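Local coordinates for flagellar hook associated protein type 3 FlgL (Legionella pneumophila subsp. pneumophila, PDB 5YTI) that probably serves as a structural component of the bacterial flagellum, as one of the hook-associated proteins at the junction between hook and filament, at residues R91-Q96 against K108-E113; L171-N176 against N350-A355; S265-N270 against M274-L279. One frame throughout, in Å; residues are numbered along the deposited sequence.

In the fold
The three contacts sample two parts of an elongated molecule, its helical bundle and its beta-rich domain. Interaction 1 ties the end of helix 49-96 to the helix that follows it, whereas interaction 2 holds a small beta hairpin against the long helix 316-374, on the other side of the chain's centre; their centres lie 40 Å apart. Interaction 3 is a hairpin in the beta-rich domain, which is inserted in the chain between the two partners of interaction 2. No pair of them touches, and interaction 3 sits nearer interaction 1, about 14 Å between nearest atoms, than interaction 2, about 36 Å.

Interaction 1. Residues R91-Q96 against K108-E113; sequences REIQIQ and KTLAVE
Leu-110 and Glu-113 are the two residues of helix 104-125 that meet Ile-93 near the end of helix 49-96, in an antiparallel helical hairpin within the flagellin-type N-terminal helical region. The short segments make 159° between their directions, and their axes come no closer than 10.8 Å. Leu-110 comes first along 108-113, its CA 6.9 Å from Ile-93 CA. Its CB lies 4.2 Å from Ile-93 CG2, the two side chains sliding past each other in opposite directions, while its CD1 meets the aliphatic CB of Gln-96 at 4.2 Å. Leu-307 of helix 296-307 lies against both Leu-110 and Ile-93, so a third helix closes over this apolar patch. The next contact comes one turn beyond Leu-110, at Glu-113. There CG stands anti to the backbone N (chi1 -165°) and the chain runs on extended, which carries the carboxylate across the end of Ile-93. Glu-113 OE1 is held by a salt bridge to NH2 of Arg-89, one turn before Ile-93, which probably steadies the charge beside this apolar side chain. Along the arm of Glu-113, CB and CG each lie 4.1 Å from Ile-93 CD1.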
ATOM      1  N   ARG A  91      17.895  -3.497   6.308  1.00 81.34           N
ATOM      2  CA  ARG A  91      18.191  -3.345   4.896  1.00 81.00           C
ATOM      3  C   ARG A  91      19.646  -3.713   4.623  1.00 79.56           C
ATOM      4  O   ARG A  91      19.954  -4.327   3.606  1.00 78.41           O
ATOM      5  CB  ARG A  91      17.882  -1.923   4.433  1.00 81.96           C
ATOM      6  CG  ARG A  91      18.581  -1.614   3.145  1.00 83.68           C
ATOM      7  CD  ARG A  91      17.975  -0.485   2.361  1.00 84.15           C
ATOM      8  NE  ARG A  91      18.743  -0.367   1.123  1.00 87.78           N
ATOM      9  CZ  ARG A  91      18.315   0.270   0.047  1.00 90.46           C
ATOM     10  NH1 ARG A  91      17.129   0.882   0.068  1.00 92.31           N
ATOM     11  NH2 ARG A  91      19.069   0.305  -1.037  1.00 90.24           N
ATOM     12  N   GLU A  92      20.535  -3.316   5.529  1.00 81.10           N
ATOM     13  CA  GLU A  92      21.948  -3.727   5.469  1.00 81.34           C
ATOM     14  C   GLU A  92      21.967  -5.248   5.446  1.00 81.71           C
ATOM     15  O   GLU A  92      22.469  -5.853   4.494  1.00 87.87           O
ATOM     16  CB  GLU A  92      22.764  -3.206   6.665  1.00 83.14           C
ATOM     17  CG  GLU A  92      23.063  -1.701   6.688  1.00 85.13           C
ATOM     18  CD  GLU A  92      23.914  -1.225   7.867  1.00 87.30           C
ATOM     19  OE1 GLU A  92      23.491  -1.198   9.058  1.00 91.51           O
ATOM     20  OE2 GLU A  92      25.041  -0.814   7.586  1.00 94.68           O
ATOM     21  N   ILE A  93      21.358  -5.860   6.461  1.00 80.02           N
ATOM     22  CA  ILE A  93      21.182  -7.323   6.524  1.00 79.94           C
ATOM     23  C   ILE A  93      20.636  -7.937   5.224  1.00 79.93           C
ATOM     24  O   ILE A  93      21.246  -8.851   4.699  1.00 78.25           O
ATOM     25  CB  ILE A  93      20.277  -7.768   7.701  1.00 78.87           C
ATOM     26  CG1 ILE A  93      20.986  -7.548   9.027  1.00 79.47           C
ATOM     27  CG2 ILE A  93      19.914  -9.245   7.577  1.00 78.86           C
ATOM     28  CD1 ILE A  93      20.168  -7.889  10.264  1.00 80.40           C
ATOM     29  N   GLN A  94      19.511  -7.446   4.701  1.00 81.74           N
ATOM     30  CA  GLN A  94      18.945  -8.060   3.492  1.00 85.07           C
ATOM     31  C   GLN A  94      19.920  -8.039   2.348  1.00 87.09           C
ATOM     32  O   GLN A  94      19.895  -8.954   1.532  1.00 89.10           O
ATOM     33  CB  GLN A  94      17.621  -7.425   3.031  1.00 84.50           C
ATOM     34  CG  GLN A  94      16.902  -8.145   1.870  1.00 82.48           C
ATOM     35  CD  GLN A  94      16.935  -9.668   1.954  1.00 82.64           C
ATOM     36  OE1 GLN A  94      16.789 -10.266   3.016  1.00 85.44           O
ATOM     37  NE2 GLN A  94      17.125 -10.298   0.823  1.00 84.62           N
ATOM     38  N   ILE A  95      20.771  -7.019   2.279  1.00 88.88           N
ATOM     39  CA  ILE A  95      21.681  -6.920   1.150  1.00 91.55           C
ATOM     40  C   ILE A  95      22.760  -7.992   1.169  1.00 91.98           C
ATOM     41  O   ILE A  95      23.059  -8.550   0.129  1.00 87.52           O
ATOM     42  CB  ILE A  95      22.322  -5.544   1.043  1.00 95.11           C
ATOM     43  CG1 ILE A  95      21.564  -4.732  -0.003  1.00 96.59           C
ATOM     44  CG2 ILE A  95      23.781  -5.684   0.612  1.00 95.85           C
ATOM     45  CD1 ILE A  95      21.882  -3.257   0.050  1.00 98.00           C
ATOM     46  N   GLN A  96      23.320  -8.276   2.346  1.00 96.07           N
ATOM     47  CA  GLN A  96      24.280  -9.372   2.513  1.00 99.75           C
ATOM     48  C   GLN A  96      23.642 -10.729   2.190  1.00101.93           C
ATOM     49  O   GLN A  96      24.303 -11.634   1.616  1.00102.48           O
ATOM     50  CB  GLN A  96      24.812  -9.476   3.940  1.00103.04           C
ATOM     51  CG  GLN A  96      24.779  -8.222   4.789  1.00105.80           C
ATOM     52  CD  GLN A  96      25.958  -7.320   4.555  1.00107.27           C
ATOM     53  OE1 GLN A  96      25.792  -6.125   4.296  1.00106.76           O
ATOM     54  NE2 GLN A  96      27.159  -7.880   4.659  1.00108.62           N
ATOM     55  N   LYS A 108      23.014 -17.774   9.126  1.00100.37           N
ATOM     56  CA  LYS A 108      22.131 -18.265  10.179  1.00102.91           C
ATOM     57  C   LYS A 108      22.314 -17.385  11.390  1.00 97.36           C
ATOM     58  O   LYS A 108      21.469 -17.378  12.279  1.00 95.69           O
ATOM     59  CB  LYS A 108      22.308 -19.782  10.508  1.00111.35           C
ATOM     60  CG  LYS A 108      23.612 -20.236  11.197  1.00117.38           C
ATOM     61  CD  LYS A 108      23.480 -21.493  12.098  1.00121.57           C
ATOM     62  CE  LYS A 108      23.605 -21.160  13.600  1.00125.71           C
ATOM     63  NZ  LYS A 108      23.355 -22.289  14.548  1.00126.54           N
ATOM     64  N   THR A 109      23.400 -16.620  11.410  1.00 94.94           N
ATOM     65  CA  THR A 109      23.634 -15.681  12.519  1.00 94.66           C
ATOM     66  C   THR A 109      22.852 -14.345  12.325  1.00 92.91           C
ATOM     67  O   THR A 109      22.313 -13.772  13.309  1.00 87.00           O
ATOM     68  CB  THR A 109      25.146 -15.436  12.776  1.00 93.94           C
ATOM     69  OG1 THR A 109      25.809 -16.689  13.050  1.00 96.34           O
ATOM     70  CG2 THR A 109      25.330 -14.508  13.971  1.00 93.04           C
ATOM     71  N   LEU A 110      22.782 -13.885  11.064  1.00 88.43           N
ATOM     72  CA  LEU A 110      21.963 -12.732  10.679  1.00 84.99           C
ATOM     73  C   LEU A 110      20.497 -13.025  10.929  1.00 83.76           C
ATOM     74  O   LEU A 110      19.762 -12.182  11.422  1.00 81.84           O
ATOM     75  CB  LEU A 110      22.192 -12.364   9.203  1.00 84.67           C
ATOM     76  CG  LEU A 110      23.627 -11.902   8.894  1.00 82.97           C
ATOM     77  CD1 LEU A 110      23.826 -11.452   7.467  1.00 82.51           C
ATOM     78  CD2 LEU A 110      24.036 -10.787   9.803  1.00 82.23           C
ATOM     79  N   ALA A 111      20.091 -14.241  10.605  1.00 85.04           N
ATOM     80  CA  ALA A 111      18.780 -14.767  10.999  1.00 87.84           C
ATOM     81  C   ALA A 111      18.397 -14.476  12.440  1.00 87.41           C
ATOM     82  O   ALA A 111      17.216 -14.346  12.774  1.00 86.87           O
ATOM     83  CB  ALA A 111      18.758 -16.275  10.812  1.00 90.30           C
ATOM     84  N   VAL A 112      19.380 -14.462  13.315  1.00 88.19           N
ATOM     85  CA  VAL A 112      19.080 -14.310  14.720  1.00 90.88           C
ATOM     86  C   VAL A 112      19.069 -12.832  15.034  1.00 92.19           C
ATOM     87  O   VAL A 112      18.254 -12.379  15.858  1.00 93.09           O
ATOM     88  CB  VAL A 112      20.064 -15.087  15.613  1.00 92.23           C
ATOM     89  CG1 VAL A 112      19.837 -14.767  17.068  1.00 92.76           C
ATOM     90  CG2 VAL A 112      19.887 -16.586  15.390  1.00 93.57           C
ATOM     91  N   GLU A 113      19.936 -12.065  14.366  1.00 91.04           N
ATOM     92  CA  GLU A 113      19.830 -10.623  14.489  1.00 90.20           C
ATOM     93  C   GLU A 113      18.476 -10.148  13.962  1.00 88.03           C
ATOM     94  O   GLU A 113      17.780  -9.409  14.656  1.00 85.08           O
ATOM     95  CB  GLU A 113      20.942  -9.886  13.772  1.00 92.05           C
ATOM     96  CG  GLU A 113      20.998  -8.441  14.233  1.00 93.79           C
ATOM     97  CD  GLU A 113      21.963  -7.583  13.455  1.00 95.86           C
ATOM     98  OE1 GLU A 113      22.560  -8.086  12.478  1.00 96.54           O
ATOM     99  OE2 GLU A 113      22.117  -6.395  13.828  1.00 99.75           O
TER

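Interaction 2. Residues L171-N176 against N350-A355; sequences LLVAVN and NQLETA
Strand 171-174 passes helix segment 350-355 at 9.9 Å between axes and 141° between directions, with Val-173 nearest Gln-351, CA to CA 7.8 Å, and Leu-171 nearest Ala-355. That spacing is bridged mainly by side chains. Leu-171 and Val-173, alternate residues of the strand, both point to the helix, and Leu-172 between them turns away.

Gln-351 reaches across to both. Its CG is anti to the carbonyl carbon (chi1 -85°) and the chain beyond is extended, which lays the amide over the strand. The amide's nitrogen end comes to Leu-171, NE2 to CD1 3.6 Å, as the two side chains pass at a slant. Its other end is directed to Val-173, OE1 to CG2 4.2 Å. Both are van der Waals contacts; methyl groups are all the amide meets on the strand.

The strand belongs to a two-stranded antiparallel hairpin, paired with 164-168 and laid against the long helix 316-374. Val-173 bonds through its backbone to Gln-165 and touches Val-167, and Thr-168 reaches Ala-355, so both strands contribute to the contact. Arg-348, just before the helix segment, adds a polar tie by bonding through NH1 to Ala-174 O.

Deeper in, Leu-352 supplies the apolar part of the interface. Although Leu-352 leaves the helix alongside the strand and not at it, its second torsion (chi2 174°) sends CD1 on anti to CA and leaves CD2 as the branch that meets Val-173, at 4.0 Å from Val-173 CG2 and 4.1 Å from Val-173 CG1. The isopropyl fork of the valine thus takes a single leucine methyl. Leu-352 also lies on Ala-69, Asp-70 and Leu-73 of helix 49-96.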
ATOM      1  N   LEU A 171      -9.532  24.975  13.654  1.00108.41           N
ATOM      2  CA  LEU A 171      -8.530  23.997  13.223  1.00105.27           C
ATOM      3  C   LEU A 171      -8.494  22.768  14.126  1.00100.78           C
ATOM      4  O   LEU A 171      -8.241  22.861  15.329  1.00 97.78           O
ATOM      5  CB  LEU A 171      -7.137  24.632  13.139  1.00105.03           C
ATOM      6  CG  LEU A 171      -6.051  23.761  12.508  1.00102.28           C
ATOM      7  CD1 LEU A 171      -6.451  23.413  11.078  1.00102.10           C
ATOM      8  CD2 LEU A 171      -4.687  24.458  12.576  1.00102.05           C
ATOM      9  N   LEU A 172      -8.774  21.618  13.528  1.00 96.94           N
ATOM     10  CA  LEU A 172      -8.600  20.346  14.193  1.00 94.61           C
ATOM     11  C   LEU A 172      -7.284  19.751  13.674  1.00 91.19           C
ATOM     12  O   LEU A 172      -6.937  19.920  12.513  1.00 91.28           O
ATOM     13  CB  LEU A 172      -9.791  19.424  13.900  1.00 95.16           C
ATOM     14  CG  LEU A 172     -11.109  19.602  14.667  1.00 97.41           C
ATOM     15  CD1 LEU A 172     -11.542  21.065  14.643  1.00100.97           C
ATOM     16  CD2 LEU A 172     -12.228  18.689  14.135  1.00 96.60           C
ATOM     17  N   VAL A 173      -6.549  19.072  14.548  1.00 88.65           N
ATOM     18  CA  VAL A 173      -5.272  18.405  14.207  1.00 85.95           C
ATOM     19  C   VAL A 173      -5.235  16.970  14.775  1.00 87.18           C
ATOM     20  O   VAL A 173      -5.636  16.734  15.911  1.00 84.77           O
ATOM     21  CB  VAL A 173      -4.079  19.165  14.815  1.00 83.92           C
ATOM     22  CG1 VAL A 173      -2.788  18.364  14.689  1.00 83.80           C
ATOM     23  CG2 VAL A 173      -3.951  20.519  14.162  1.00 83.90           C
ATOM     24  N   ALA A 174      -4.740  16.003  14.008  1.00 89.53           N
ATOM     25  CA  ALA A 174      -4.731  14.613  14.493  1.00 89.51           C
ATOM     26  C   ALA A 174      -3.549  14.378  15.428  1.00 87.59           C
ATOM     27  O   ALA A 174      -2.434  14.735  15.083  1.00 86.00           O
ATOM     28  CB  ALA A 174      -4.683  13.641  13.322  1.00 89.66           C
ATOM     29  N   VAL A 175      -3.782  13.773  16.592  1.00 85.94           N
ATOM     30  CA  VAL A 175      -2.715  13.650  17.570  1.00 87.03           C
ATOM     31  C   VAL A 175      -2.174  12.248  17.672  1.00 89.27           C
ATOM     32  O   VAL A 175      -1.432  11.943  18.606  1.00 98.36           O
ATOM     33  CB  VAL A 175      -3.157  14.086  18.970  1.00 86.73           C
ATOM     34  CG1 VAL A 175      -3.717  15.488  18.925  1.00 86.54           C
ATOM     35  CG2 VAL A 175      -4.177  13.119  19.540  1.00 87.38           C
ATOM     36  N   ASN A 176      -2.541  11.391  16.731  1.00 89.97           N
ATOM     37  CA  ASN A 176      -2.022  10.028  16.700  1.00 88.43           C
ATOM     38  C   ASN A 176      -2.092   9.477  15.310  1.00 87.73           C
ATOM     39  O   ASN A 176      -2.715  10.060  14.418  1.00 86.75           O
ATOM     40  CB  ASN A 176      -2.809   9.107  17.647  1.00 87.84           C
ATOM     41  CG  ASN A 176      -4.247   8.896  17.219  1.00 86.34           C
ATOM     42  OD1 ASN A 176      -5.005   9.833  17.026  1.00 86.61           O
ATOM     43  ND2 ASN A 176      -4.632   7.652  17.100  1.00 88.83           N
ATOM     44  N   ASN A 350       3.875  21.727  12.099  1.00 98.02           N
ATOM     45  CA  ASN A 350       3.961  23.083  11.546  1.00101.75           C
ATOM     46  C   ASN A 350       2.582  23.757  11.637  1.00106.05           C
ATOM     47  O   ASN A 350       2.497  24.981  11.777  1.00110.26           O
ATOM     48  CB  ASN A 350       4.555  23.118  10.128  1.00100.13           C
ATOM     49  CG  ASN A 350       6.088  23.047  10.122  1.00101.55           C
ATOM     50  OD1 ASN A 350       6.773  23.702  10.915  1.00104.16           O
ATOM     51  ND2 ASN A 350       6.631  22.255   9.210  1.00101.44           N
ATOM     52  N   GLN A 351       1.508  22.961  11.596  1.00 98.19           N
ATOM     53  CA  GLN A 351       0.143  23.488  11.858  1.00 97.21           C
ATOM     54  C   GLN A 351       0.006  23.970  13.319  1.00 94.83           C
ATOM     55  O   GLN A 351      -0.716  24.922  13.589  1.00 94.98           O
ATOM     56  CB  GLN A 351      -0.960  22.445  11.516  1.00 95.66           C
ATOM     57  CG  GLN A 351      -1.394  22.409  10.037  1.00 95.65           C
ATOM     58  CD  GLN A 351      -2.675  21.611   9.783  1.00 93.23           C
ATOM     59  OE1 GLN A 351      -2.795  20.438  10.176  1.00 87.88           O
ATOM     60  NE2 GLN A 351      -3.645  22.252   9.123  1.00 92.83           N
ATOM     61  N   LEU A 352       0.714  23.308  14.238  1.00 93.53           N
ATOM     62  CA  LEU A 352       0.670  23.630  15.657  1.00 93.16           C
ATOM     63  C   LEU A 352       1.488  24.853  15.996  1.00 98.69           C
ATOM     64  O   LEU A 352       0.977  25.757  16.651  1.00106.76           O
ATOM     65  CB  LEU A 352       1.147  22.457  16.508  1.00 91.96           C
ATOM     66  CG  LEU A 352       0.287  21.184  16.418  1.00 90.31           C
ATOM     67  CD1 LEU A 352       0.917  20.028  17.191  1.00 87.18           C
ATOM     68  CD2 LEU A 352      -1.135  21.452  16.903  1.00 88.27           C
ATOM     69  N   GLU A 353       2.743  24.910  15.563  1.00103.42           N
ATOM     70  CA  GLU A 353       3.530  26.120  15.792  1.00109.01           C
ATOM     71  C   GLU A 353       2.811  27.317  15.112  1.00108.85           C
ATOM     72  O   GLU A 353       2.918  28.455  15.565  1.00113.98           O
ATOM     73  CB  GLU A 353       5.025  25.962  15.396  1.00113.99           C
ATOM     74  CG  GLU A 353       5.833  24.950  16.245  1.00119.34           C
ATOM     75  CD  GLU A 353       5.988  25.291  17.755  1.00123.96           C
ATOM     76  OE1 GLU A 353       7.037  24.933  18.332  1.00128.62           O
ATOM     77  OE2 GLU A 353       5.087  25.876  18.406  1.00122.10           O
ATOM     78  N   THR A 354       2.026  27.059  14.073  1.00107.10           N
ATOM     79  CA  THR A 354       1.092  28.077  13.567  1.00106.91           C
ATOM     80  C   THR A 354       0.044  28.497  14.605  1.00110.41           C
ATOM     81  O   THR A 354      -0.193  29.691  14.807  1.00114.97           O
ATOM     82  CB  THR A 354       0.363  27.594  12.298  1.00106.02           C
ATOM     83  OG1 THR A 354       0.885  28.305  11.181  1.00103.45           O
ATOM     84  CG2 THR A 354      -1.172  27.810  12.368  1.00104.00           C
ATOM     85  N   ALA A 355      -0.588  27.515  15.243  1.00107.44           N
ATOM     86  CA  ALA A 355      -1.643  27.771  16.205  1.00104.99           C
ATOM     87  C   ALA A 355      -1.159  28.487  17.496  1.00106.48           C
ATOM     88  O   ALA A 355      -1.912  29.258  18.082  1.00104.56           O
ATOM     89  CB  ALA A 355      -2.354  26.468  16.536  1.00102.40           C
TER

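Interaction 3. Residues S265-N270 against M274-L279; sequences SAIGFN and MVVSGL
Ile-267 and Met-274, the latter a selenomethionine, form an antiparallel hydrogen-bonded pair in which each backbone gives one N-H and accepts one. Ile-267 N donates to Met-274 O at 2.9 Å, approaching nearly in line with the C=O bond (167° at the oxygen). In return Met-274 N donates to Ile-267 O at 3.0 Å, and here the donor lies in the carbonyl plane. Met-274 O has a further, weaker visitor, since Ala-266 CA points a hydrogen at it from 3.4 Å.

Next along comes Ala-266 with Val-275, a non-hydrogen-bonded pair. Its backbone groups look outward from the pairing, and its side chains meet on one face, Ala-266 CB 4.1 Å from Val-275 CG2.

These strands are the arms of a beta hairpin, 266-269 and 272-277, whose second arm is the central strand of a three-stranded antiparallel sheet. The outward edge of that arm is satisfied by strand 207-213: Val-275 pairs through its backbone with Ser-209, and Val-275 N is also bonded to Ser-209 OG. Val-276 turns the other way, bonding with Gly-264 just ahead of the first arm.

On the face of Ile-267 and Met-274 the contacts are apolar. Ile-267 CG1 lies 4.2 Å from Val-276 CG2. Met-274 has CG between its backbone N and carbonyl carbon (chi1 69°); this and the bend at chi2 place the selenium, and a further bend at chi3 sets the methyl CE at the Phe-269 ring. CE does the touching, obliquely, 3.6 Å from Phe-269 CZ. SE stands 5.2 Å from the centroid of the Phe-269 ring, 67° off its normal, which makes this a Met-aromatic contact. Ile-288 of strand 285-290 packs against both Phe-269 and Met-274.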
ATOM      1  N   SER A 265      18.207 -10.268 -19.685  1.00105.89           N
ATOM      2  CA  SER A 265      17.418  -9.494 -20.665  1.00103.37           C
ATOM      3  C   SER A 265      16.028  -9.155 -20.138  1.00 99.28           C
ATOM      4  O   SER A 265      15.408  -9.943 -19.394  1.00 98.13           O
ATOM      5  CB  SER A 265      17.279 -10.277 -21.966  1.00107.38           C
ATOM      6  OG  SER A 265      17.099  -9.420 -23.082  1.00111.61           O
ATOM      7  N   ALA A 266      15.560  -7.973 -20.543  1.00 97.91           N
ATOM      8  CA  ALA A 266      14.279  -7.401 -20.075  1.00 98.68           C
ATOM      9  C   ALA A 266      13.061  -8.004 -20.807  1.00 93.96           C
ATOM     10  O   ALA A 266      12.864  -7.800 -22.015  1.00 88.83           O
ATOM     11  CB  ALA A 266      14.281  -5.869 -20.189  1.00 98.95           C
ATOM     12  N   ILE A 267      12.283  -8.756 -20.026  1.00 89.22           N
ATOM     13  CA  ILE A 267      11.051  -9.371 -20.445  1.00 86.66           C
ATOM     14  C   ILE A 267       9.936  -8.417 -20.076  1.00 84.86           C
ATOM     15  O   ILE A 267       9.855  -7.962 -18.943  1.00 84.32           O
ATOM     16  CB  ILE A 267      10.790 -10.669 -19.693  1.00 84.65           C
ATOM     17  CG1 ILE A 267      12.039 -11.540 -19.699  1.00 86.84           C
ATOM     18  CG2 ILE A 267       9.629 -11.380 -20.333  1.00 84.24           C
ATOM     19  CD1 ILE A 267      12.568 -11.836 -21.094  1.00 89.57           C
ATOM     20  N   GLY A 268       9.080  -8.099 -21.037  1.00 83.02           N
ATOM     21  CA  GLY A 268       8.018  -7.148 -20.789  1.00 78.98           C
ATOM     22  C   GLY A 268       6.676  -7.606 -21.323  1.00 77.02           C
ATOM     23  O   GLY A 268       6.568  -8.144 -22.456  1.00 76.64           O
ATOM     24  N   PHE A 269       5.664  -7.369 -20.497  1.00 73.32           N
ATOM     25  CA  PHE A 269       4.294  -7.622 -20.856  1.00 71.84           C
ATOM     26  C   PHE A 269       3.331  -6.753 -20.050  1.00 71.62           C
ATOM     27  O   PHE A 269       3.605  -6.331 -18.927  1.00 70.74           O
ATOM     28  CB  PHE A 269       3.956  -9.119 -20.697  1.00 70.93           C
ATOM     29  CG  PHE A 269       4.175  -9.662 -19.309  1.00 70.17           C
ATOM     30  CD1 PHE A 269       5.416 -10.114 -18.916  1.00 69.31           C
ATOM     31  CD2 PHE A 269       3.122  -9.729 -18.395  1.00 71.16           C
ATOM     32  CE1 PHE A 269       5.607 -10.626 -17.652  1.00 69.30           C
ATOM     33  CE2 PHE A 269       3.320 -10.196 -17.096  1.00 70.23           C
ATOM     34  CZ  PHE A 269       4.564 -10.655 -16.731  1.00 69.35           C
ATOM     35  N   ASN A 270       2.170  -6.528 -20.646  1.00 74.41           N
ATOM     36  CA  ASN A 270       1.101  -5.703 -20.082  1.00 75.33           C
ATOM     37  C   ASN A 270       1.618  -4.650 -19.106  1.00 75.40           C
ATOM     38  O   ASN A 270       1.374  -4.713 -17.906  1.00 77.02           O
ATOM     39  CB  ASN A 270       0.069  -6.593 -19.401  1.00 75.70           C
ATOM     40  CG  ASN A 270      -0.729  -7.408 -20.362  1.00 75.54           C
ATOM     41  OD1 ASN A 270      -0.742  -7.153 -21.567  1.00 78.39           O
ATOM     42  ND2 ASN A 270      -1.448  -8.380 -19.823  1.00 77.32           N
HETATM   43  N   MSE A 274      10.756  -6.875 -16.268  1.00 86.60           N
HETATM   44  CA  MSE A 274      11.567  -7.593 -15.272  1.00 85.93           C
HETATM   45  C   MSE A 274      12.729  -8.271 -15.952  1.00 87.33           C
HETATM   46  O   MSE A 274      12.775  -8.348 -17.176  1.00 87.57           O
HETATM   47  CB  MSE A 274      10.743  -8.585 -14.445  1.00 88.72           C
HETATM   48  CG  MSE A 274      10.178  -9.851 -15.122  1.00 89.73           C
HETATM   49 SE   MSE A 274       8.288 -10.152 -14.552  1.00 92.86          SE
HETATM   50  CE  MSE A 274       7.511  -8.836 -15.788  1.00 90.10           C
ATOM     51  N   VAL A 275      13.711  -8.742 -15.183  1.00 89.10           N
ATOM     52  CA  VAL A 275      14.929  -9.280 -15.792  1.00 88.42           C
ATOM     53  C   VAL A 275      15.315 -10.591 -15.146  1.00 87.23           C
ATOM     54  O   VAL A 275      15.442 -10.653 -13.920  1.00 90.69           O
ATOM     55  CB  VAL A 275      16.089  -8.272 -15.671  1.00 88.72           C
ATOM     56  CG1 VAL A 275      17.442  -8.926 -15.946  1.00 88.02           C
ATOM     57  CG2 VAL A 275      15.860  -7.103 -16.620  1.00 89.08           C
ATOM     58  N   VAL A 276      15.532 -11.609 -15.987  1.00 85.11           N
ATOM     59  CA  VAL A 276      15.832 -12.976 -15.550  1.00 84.20           C
ATOM     60  C   VAL A 276      17.326 -13.327 -15.635  1.00 83.25           C
ATOM     61  O   VAL A 276      17.918 -13.129 -16.640  1.00 84.23           O
ATOM     62  CB  VAL A 276      15.008 -13.937 -16.407  1.00 86.20           C
ATOM     63  CG1 VAL A 276      15.196 -15.380 -15.977  1.00 87.31           C
ATOM     64  CG2 VAL A 276      13.534 -13.567 -16.307  1.00 86.64           C
ATOM     65  N   SER A 277      17.949 -13.811 -14.567  1.00 85.44           N
ATOM     66  CA  SER A 277      19.393 -14.071 -14.578  1.00 87.90           C
ATOM     67  C   SER A 277      19.598 -15.553 -14.318  1.00 91.06           C
ATOM     68  O   SER A 277      18.709 -16.200 -13.763  1.00 95.06           O
ATOM     69  CB  SER A 277      20.134 -13.254 -13.501  1.00 86.33           C
ATOM     70  OG  SER A 277      19.724 -11.901 -13.488  1.00 85.14           O
ATOM     71  N   GLY A 278      20.757 -16.097 -14.691  1.00 90.17           N
ATOM     72  CA  GLY A 278      21.045 -17.495 -14.401  1.00 90.74           C
ATOM     73  C   GLY A 278      20.599 -18.353 -15.563  1.00 93.02           C
ATOM     74  O   GLY A 278      20.176 -17.823 -16.585  1.00 92.03           O
ATOM     75  N   LEU A 279      20.702 -19.673 -15.421  1.00 94.87           N
ATOM     76  CA  LEU A 279      20.331 -20.584 -16.506  1.00 95.41           C
ATOM     77  C   LEU A 279      19.254 -21.550 -16.013  1.00 93.10           C
ATOM     78  O   LEU A 279      19.530 -22.514 -15.323  1.00 94.96           O
ATOM     79  CB  LEU A 279      21.582 -21.311 -17.052  1.00 98.72           C
ATOM     80  CG  LEU A 279      22.873 -20.444 -17.167  1.00 98.98           C
TER